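Long-range contacts in fervidolysin (Fervidobacterium pennivorans, PDB 1R6V), which degrades keratin into peptides as a subtilisin-like serine protease, allowing the bacterium to grow on native feathers: residues Y91-Y96 with Y273-K278; E129-E134 with E364-T369; L612-T617 with G641-I646. The protein carries 1 engineered substitution. All blocks are in the same frame, centred on the assembly; numbering follows the deposited sequence.

Interaction 1 (Y91-Y96 with Y273-K278); sequences YVEPSY and YSYTMK
The carboxylate of Glu93 grips the first turn of helix 275-286 through three hydrogen bonds. Glu93 OE2 accepts from Tyr275 N on its syn lone pair (2.8 Å, N-H...O angle 160°). Glu93 OE1 is shared: Thr276 N reaches it from the syn side at 2.8 Å, Thr276 OG1 from the anti side at 2.6 Å. CG of Glu93 lies between the backbone N and the carbonyl carbon (chi1 64°), and the extended chain beyond it carries the acid to the helix end, whose N-H groups probably stabilise its charge. Thr276 OG1 in turn accepts from Tyr91 OH at 2.7 Å, so this hydroxyl relays between phenol and carboxylate. Ser274 is the helix's own N-cap, its OG accepting from Met277 N at 2.9 Å. Water 1 joins Glu93 OE2, Tyr273 O and Tyr96 OH; the latter is also bonded to Glu23 O. Further out, Tyr275 CB sits 3.6 Å above the centre of the Tyr91 ring, a CH-pi contact, while the two rings, 30° from parallel, are slid apart and barely overlap. Ser95 and Tyr96 bond to Asp246, at the start of the neighbouring helix 246-258. This is the propeptide-protease interface of the subtilisin family: the antiparallel sheet of the prodomain lies against two surface helices of the catalytic domain, with a propeptide glutamate binding a helix N terminus.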
# COMPACT_ATOMS: atom_id res chain seq x y z
N TYR A 91 11.92 -7.67 -2.35
CA TYR A 91 10.95 -7.59 -3.44
C TYR A 91 11.43 -6.65 -4.53
O TYR A 91 12.37 -5.87 -4.32
CB TYR A 91 9.59 -7.10 -2.94
CG TYR A 91 9.62 -5.70 -2.36
CD1 TYR A 91 9.67 -4.57 -3.19
CD2 TYR A 91 9.69 -5.50 -0.98
CE1 TYR A 91 9.80 -3.28 -2.66
CE2 TYR A 91 9.82 -4.21 -0.43
CZ TYR A 91 9.87 -3.11 -1.27
OH TYR A 91 9.99 -1.85 -0.74
N VAL A 92 10.79 -6.74 -5.68
CA VAL A 92 11.07 -5.87 -6.82
C VAL A 92 9.71 -5.50 -7.34
O VAL A 92 8.93 -6.38 -7.68
CB VAL A 92 11.83 -6.60 -7.95
CG1 VAL A 92 12.10 -5.61 -9.09
CG2 VAL A 92 13.14 -7.16 -7.42
N GLU A 93 9.39 -4.21 -7.40
CA GLU A 93 8.07 -3.81 -7.88
C GLU A 93 8.15 -2.50 -8.66
O GLU A 93 9.15 -1.79 -8.57
CB GLU A 93 7.15 -3.61 -6.67
CG GLU A 93 7.61 -2.46 -5.77
CD GLU A 93 6.79 -2.31 -4.50
OE1 GLU A 93 7.11 -1.41 -3.70
OE2 GLU A 93 5.82 -3.08 -4.30
N PRO A 94 7.12 -2.15 -9.43
CA PRO A 94 7.18 -0.88 -10.16
C PRO A 94 6.63 0.21 -9.22
O PRO A 94 6.20 -0.08 -8.10
CB PRO A 94 6.22 -1.11 -11.33
CG PRO A 94 5.15 -1.94 -10.69
CD PRO A 94 5.95 -2.96 -9.87
N SER A 95 6.67 1.46 -9.67
CA SER A 95 6.06 2.54 -8.92
C SER A 95 4.68 2.54 -9.57
O SER A 95 4.58 2.57 -10.81
CB SER A 95 6.75 3.88 -9.19
OG SER A 95 5.96 4.96 -8.71
N TYR A 96 3.63 2.48 -8.78
CA TYR A 96 2.29 2.44 -9.35
C TYR A 96 1.68 3.81 -9.63
O TYR A 96 2.12 4.83 -9.10
CB TYR A 96 1.37 1.64 -8.44
CG TYR A 96 1.76 0.18 -8.38
CD1 TYR A 96 2.58 -0.30 -7.36
CD2 TYR A 96 1.32 -0.72 -9.36
CE1 TYR A 96 2.96 -1.65 -7.31
CE2 TYR A 96 1.69 -2.08 -9.31
CZ TYR A 96 2.51 -2.53 -8.28
OH TYR A 96 2.90 -3.84 -8.22
N TYR A 273 -0.98 -2.15 -4.85
CA TYR A 273 -0.53 -2.46 -3.49
C TYR A 273 0.98 -2.36 -3.60
O TYR A 273 1.60 -3.15 -4.31
CB TYR A 273 -0.87 -3.90 -3.09
CG TYR A 273 -0.54 -4.23 -1.65
CD1 TYR A 273 -1.52 -4.19 -0.66
CD2 TYR A 273 0.75 -4.63 -1.27
CE1 TYR A 273 -1.24 -4.54 0.65
CE2 TYR A 273 1.04 -4.99 0.05
CZ TYR A 273 0.03 -4.94 1.00
OH TYR A 273 0.28 -5.33 2.29
N SER A 274 1.56 -1.40 -2.90
CA SER A 274 3.01 -1.20 -2.97
C SER A 274 3.67 -1.63 -1.68
O SER A 274 3.28 -1.19 -0.60
CB SER A 274 3.30 0.29 -3.22
OG SER A 274 4.65 0.63 -2.97
N TYR A 275 4.67 -2.51 -1.78
CA TYR A 275 5.37 -2.92 -0.57
C TYR A 275 6.21 -1.78 -0.05
O TYR A 275 6.44 -1.65 1.16
CB TYR A 275 6.24 -4.13 -0.84
CG TYR A 275 5.44 -5.41 -0.89
CD1 TYR A 275 4.83 -5.81 -2.08
CD2 TYR A 275 5.26 -6.20 0.25
CE1 TYR A 275 4.07 -6.98 -2.13
CE2 TYR A 275 4.51 -7.37 0.21
CZ TYR A 275 3.92 -7.75 -0.99
OH TYR A 275 3.22 -8.92 -1.06
N THR A 276 6.69 -0.96 -0.97
CA THR A 276 7.49 0.19 -0.60
C THR A 276 6.65 1.21 0.17
O THR A 276 7.08 1.71 1.22
CB THR A 276 8.08 0.88 -1.84
OG1 THR A 276 8.99 -0.02 -2.47
CG2 THR A 276 8.85 2.17 -1.47
N MET A 277 5.46 1.50 -0.34
CA MET A 277 4.61 2.47 0.36
C MET A 277 4.16 1.94 1.72
O MET A 277 4.01 2.71 2.68
CB MET A 277 3.39 2.83 -0.49
CG MET A 277 2.68 4.12 0.00
SD MET A 277 3.72 5.66 -0.06
CE MET A 277 4.09 5.66 -1.98
N LYS A 278 3.95 0.62 1.80
CA LYS A 278 3.53 -0.04 3.05
C LYS A 278 4.65 0.21 4.05
O LYS A 278 4.42 0.62 5.19
CB LYS A 278 3.38 -1.55 2.82
CG LYS A 278 2.98 -2.39 4.05
CD LYS A 278 1.49 -2.29 4.30
CE LYS A 278 1.00 -3.37 5.27
NZ LYS A 278 1.49 -3.19 6.67
O HOH W 1 3.76 -4.72 -5.27
O HOH W 2 5.36 0.88 -5.49

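Interaction 2 (E129-E134 with E364-T369); sequences EELSNE and ENVPAT. With CA (calcium ion), chain B.
Glu130 and Leu131 both reach from a type I beta turn, Glu129 to Ser132, toward the loop 364-369, beside a calcium site of the subtilisin-like catalytic domain. The Glu130 chain, extended beyond CG, slants across Thr369 and meets it with both carboxylate oxygens. Glu130 OE2 accepts from Thr369 OG1 on its syn lone pair at 2.7 Å; Glu130 OE1 accepts from Thr369 N at 2.8 Å, from the syn side but 35° out of the carboxylate plane. OE1 also receives Gly216 N, and Thr369 OG1 is bonded to Lys215 NZ, which ties the pair to the calcium-binding loop. An alanine in place of Glu130 would probably leave Thr369 N and Gly216 N without their shared acceptor. The Leu131 side chain stands at about a right angle to that of Val366 and slants across Pro367, the centre of an inverse gamma turn; Leu131 CD2 rests on Pro367 CG at 3.7 Å. Glu129 OE1 binds the calcium ion at 2.4 Å, with the carboxylates of Asp171 and Asp213 and the carbonyl oxygens of Lys211, Lys215 and Ile217 completing the site. Leu131 CD1 presses against Val366 CG1 at 3.5 Å, closer than usual for two methyls.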
# COMPACT_ATOMS: atom_id res chain seq x y z
N GLU A 129 -11.87 35.87 13.61
CA GLU A 129 -11.46 36.25 12.26
C GLU A 129 -12.63 36.85 11.49
O GLU A 129 -13.78 36.46 11.71
CB GLU A 129 -10.97 35.02 11.50
CG GLU A 129 -10.09 34.12 12.32
CD GLU A 129 -8.80 34.78 12.71
OE1 GLU A 129 -7.85 34.72 11.89
OE2 GLU A 129 -8.73 35.38 13.81
N GLU A 130 -12.33 37.76 10.57
CA GLU A 130 -13.38 38.40 9.80
C GLU A 130 -14.25 37.43 9.01
O GLU A 130 -15.41 37.73 8.75
CB GLU A 130 -12.76 39.44 8.87
CG GLU A 130 -11.90 38.84 7.79
CD GLU A 130 -10.98 39.86 7.16
OE1 GLU A 130 -10.12 39.45 6.36
OE2 GLU A 130 -11.12 41.08 7.46
N LEU A 131 -13.71 36.27 8.63
CA LEU A 131 -14.51 35.31 7.88
C LEU A 131 -15.08 34.17 8.73
O LEU A 131 -15.61 33.19 8.19
CB LEU A 131 -13.69 34.73 6.71
CG LEU A 131 -13.11 35.79 5.76
CD1 LEU A 131 -12.30 35.10 4.66
CD2 LEU A 131 -14.24 36.64 5.16
N SER A 132 -15.00 34.31 10.05
CA SER A 132 -15.51 33.28 10.97
C SER A 132 -16.91 32.80 10.65
O SER A 132 -17.21 31.62 10.81
CB SER A 132 -15.54 33.79 12.41
OG SER A 132 -14.27 34.15 12.89
N ASN A 133 -17.78 33.71 10.23
CA ASN A 133 -19.17 33.33 9.98
C ASN A 133 -19.31 32.25 8.92
O ASN A 133 -20.30 31.52 8.89
CB ASN A 133 -20.01 34.54 9.57
CG ASN A 133 -19.63 35.08 8.20
OD1 ASN A 133 -18.53 35.59 7.99
ND2 ASN A 133 -20.55 34.94 7.24
N GLU A 134 -18.34 32.14 8.03
CA GLU A 134 -18.43 31.15 6.98
C GLU A 134 -17.80 29.80 7.29
O GLU A 134 -17.95 28.86 6.52
CB GLU A 134 -17.84 31.71 5.70
CG GLU A 134 -18.72 32.80 5.12
CD GLU A 134 -18.44 33.04 3.68
OE1 GLU A 134 -17.41 33.67 3.39
OE2 GLU A 134 -19.25 32.59 2.84
N GLU A 364 -13.50 35.78 -5.92
CA GLU A 364 -13.26 37.20 -5.68
C GLU A 364 -14.25 37.90 -4.74
O GLU A 364 -14.00 39.03 -4.32
CB GLU A 364 -13.24 37.94 -7.02
CG GLU A 364 -14.56 37.92 -7.75
CD GLU A 364 -14.48 38.55 -9.12
OE1 GLU A 364 -13.64 38.10 -9.93
OE2 GLU A 364 -15.25 39.49 -9.40
N ASN A 365 -15.34 37.23 -4.41
CA ASN A 365 -16.35 37.81 -3.53
C ASN A 365 -16.04 37.68 -2.04
O ASN A 365 -16.67 38.33 -1.21
CB ASN A 365 -17.72 37.19 -3.84
CG ASN A 365 -18.17 37.47 -5.26
OD1 ASN A 365 -18.23 38.62 -5.68
ND2 ASN A 365 -18.48 36.42 -6.02
N VAL A 366 -15.07 36.83 -1.69
CA VAL A 366 -14.71 36.64 -0.29
C VAL A 366 -14.24 37.97 0.30
O VAL A 366 -13.22 38.52 -0.11
CB VAL A 366 -13.60 35.57 -0.15
CG1 VAL A 366 -13.23 35.38 1.32
CG2 VAL A 366 -14.09 34.25 -0.74
N PRO A 367 -14.97 38.49 1.30
CA PRO A 367 -14.64 39.76 1.94
C PRO A 367 -13.43 39.79 2.88
O PRO A 367 -13.51 40.30 4.00
CB PRO A 367 -15.95 40.12 2.65
CG PRO A 367 -16.46 38.78 3.09
CD PRO A 367 -16.19 37.88 1.89
N ALA A 368 -12.30 39.26 2.42
CA ALA A 368 -11.07 39.26 3.22
C ALA A 368 -10.41 40.64 3.11
O ALA A 368 -10.55 41.32 2.09
CB ALA A 368 -10.09 38.19 2.71
N THR A 369 -9.71 41.07 4.15
CA THR A 369 -9.07 42.38 4.09
C THR A 369 -7.56 42.29 4.21
O THR A 369 -6.89 43.28 4.53
CB THR A 369 -9.61 43.32 5.20
OG1 THR A 369 -9.29 42.78 6.49
CG2 THR A 369 -11.12 43.47 5.09
CA CA B . -6.55 34.39 9.94

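Interaction 3 (L612-T617 with G641-I646); sequences LLPAAT and GTTWTI
Ala615 uses both of its backbone polar groups on the facing chain. Its N donates to Thr642 O at 3.0 Å, and its O accepts from Gly641 N at 2.8 Å. Both bonds are nearly straight, with N-H...O angles of 162° and 168°. Thr642 O has a further neighbour: Pro614, which as a proline has no N-H to offer, brings its CA to 3.3 Å from Thr642 O in a CA-H...O contact. The Thr642 hydroxyl turns back to its own chain and bonds to Lys639 O, while Leu613 O is met by Thr611 OG1, so these polar groups are satisfied locally. Side chains add little. CB of Pro614 lies 3.7 Å from Gly641 O. Thr643 runs alongside the proline ring, pointing the same way; its CG2, anti to the carbonyl carbon, touches Pro614 N at 3.6 Å. Thr643 also has a backbone bond to Thr611, and Thr645 to Ile609, which continues the pairing into strands 644-647 and 604-610. Ala615 CB rests against Leu638 of the adjoining strand 630-638. Gly641 has a positive phi of 86°, where a side chain would jam against the preceding carbonyl. With Ala615 facing the pair Gly641 and Thr642, the bonding pattern is that of a G1 beta bulge, here at the surface of the second beta-sandwich domain, where a loop meets the residues leading into strand 644-647.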
# COMPACT_ATOMS: atom_id res chain seq x y z
N LEU A 612 21.56 -42.75 -18.59
CA LEU A 612 23.01 -42.89 -18.64
C LEU A 612 23.55 -42.68 -20.05
O LEU A 612 24.60 -42.06 -20.24
CB LEU A 612 23.43 -44.27 -18.11
CG LEU A 612 24.91 -44.47 -17.76
CD1 LEU A 612 25.29 -43.55 -16.60
CD2 LEU A 612 25.17 -45.92 -17.37
N LEU A 613 22.84 -43.21 -21.04
CA LEU A 613 23.25 -43.09 -22.44
C LEU A 613 22.28 -42.21 -23.21
O LEU A 613 21.08 -42.20 -22.94
CB LEU A 613 23.33 -44.47 -23.09
CG LEU A 613 24.31 -45.46 -22.44
CD1 LEU A 613 24.18 -46.82 -23.10
CD2 LEU A 613 25.74 -44.93 -22.58
N PRO A 614 22.78 -41.45 -24.19
CA PRO A 614 21.96 -40.56 -25.01
C PRO A 614 20.86 -41.28 -25.77
O PRO A 614 21.04 -42.41 -26.22
CB PRO A 614 22.97 -39.91 -25.95
CG PRO A 614 24.02 -40.97 -26.09
CD PRO A 614 24.17 -41.46 -24.68
N ALA A 615 19.71 -40.63 -25.91
CA ALA A 615 18.58 -41.22 -26.61
C ALA A 615 18.89 -41.36 -28.10
O ALA A 615 19.40 -40.43 -28.73
CB ALA A 615 17.34 -40.37 -26.41
N ALA A 616 18.56 -42.52 -28.65
CA ALA A 616 18.81 -42.78 -30.06
C ALA A 616 17.86 -41.98 -30.93
O ALA A 616 18.23 -41.56 -32.03
CB ALA A 616 18.64 -44.27 -30.33
N THR A 617 16.65 -41.76 -30.44
CA THR A 617 15.62 -41.02 -31.17
C THR A 617 14.80 -40.18 -30.18
O THR A 617 14.84 -40.45 -28.99
CB THR A 617 14.66 -42.02 -31.88
OG1 THR A 617 15.41 -42.88 -32.75
CG2 THR A 617 13.61 -41.28 -32.69
N GLY A 641 20.17 -37.79 -28.86
CA GLY A 641 21.50 -37.28 -28.57
C GLY A 641 21.66 -36.67 -27.19
O GLY A 641 22.77 -36.32 -26.81
N THR A 642 20.56 -36.55 -26.44
CA THR A 642 20.62 -35.97 -25.10
C THR A 642 20.38 -37.02 -24.02
O THR A 642 19.86 -38.10 -24.31
CB THR A 642 19.60 -34.83 -24.93
OG1 THR A 642 18.27 -35.37 -24.90
CG2 THR A 642 19.70 -33.84 -26.08
N THR A 643 20.76 -36.70 -22.79
CA THR A 643 20.61 -37.63 -21.67
C THR A 643 19.65 -37.13 -20.59
O THR A 643 19.52 -37.76 -19.55
CB THR A 643 21.96 -37.90 -21.00
OG1 THR A 643 22.59 -36.65 -20.70
CG2 THR A 643 22.86 -38.71 -21.92
N TRP A 644 18.99 -36.01 -20.83
CA TRP A 644 18.05 -35.50 -19.84
C TRP A 644 17.07 -34.49 -20.40
O TRP A 644 17.34 -33.83 -21.41
CB TRP A 644 18.80 -34.84 -18.67
CG TRP A 644 19.55 -33.59 -19.04
CD1 TRP A 644 20.76 -33.51 -19.67
CD2 TRP A 644 19.11 -32.23 -18.84
NE1 TRP A 644 21.10 -32.20 -19.88
CE2 TRP A 644 20.10 -31.39 -19.39
CE3 TRP A 644 17.97 -31.65 -18.27
CZ2 TRP A 644 20.00 -29.99 -19.38
CZ3 TRP A 644 17.86 -30.26 -18.25
CH2 TRP A 644 18.88 -29.44 -18.80
N THR A 645 15.91 -34.39 -19.77
CA THR A 645 14.93 -33.41 -20.19
C THR A 645 14.04 -33.06 -19.01
O THR A 645 14.10 -33.72 -17.98
CB THR A 645 14.08 -33.90 -21.38
OG1 THR A 645 13.33 -32.79 -21.89
CG2 THR A 645 13.11 -35.01 -20.96
N ILE A 646 13.26 -32.00 -19.17
CA ILE A 646 12.34 -31.54 -18.12
C ILE A 646 10.91 -31.86 -18.55
O ILE A 646 10.59 -31.80 -19.73
CB ILE A 646 12.46 -30.00 -17.89
CG1 ILE A 646 13.88 -29.64 -17.44
CG2 ILE A 646 11.48 -29.54 -16.83
CD1 ILE A 646 14.86 -29.58 -18.56

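In the fold
From the N terminus, interaction 1 opens in the propeptide at 91-96 and closes at 273-278, joining an edge strand of the prodomain sheet to a helix of the catalytic domain. Before it closes, interaction 2 opens at 129-134; it closes only at 364-369, so the two loops cross. Interaction 2 ties the loop before helix 136-140 to the loop before strand 374-378, at the calcium-site end of the protease, its centre about 44 Å from that of interaction 1. Interaction 3 follows in series: 612-617 and 641-646 enclose 23 residues, mostly strands 619-627 and 630-638, within the second beta-sandwich. Interactions 2 and 3 lie on opposite sides of the chain's centre, their centres about 87 Å apart.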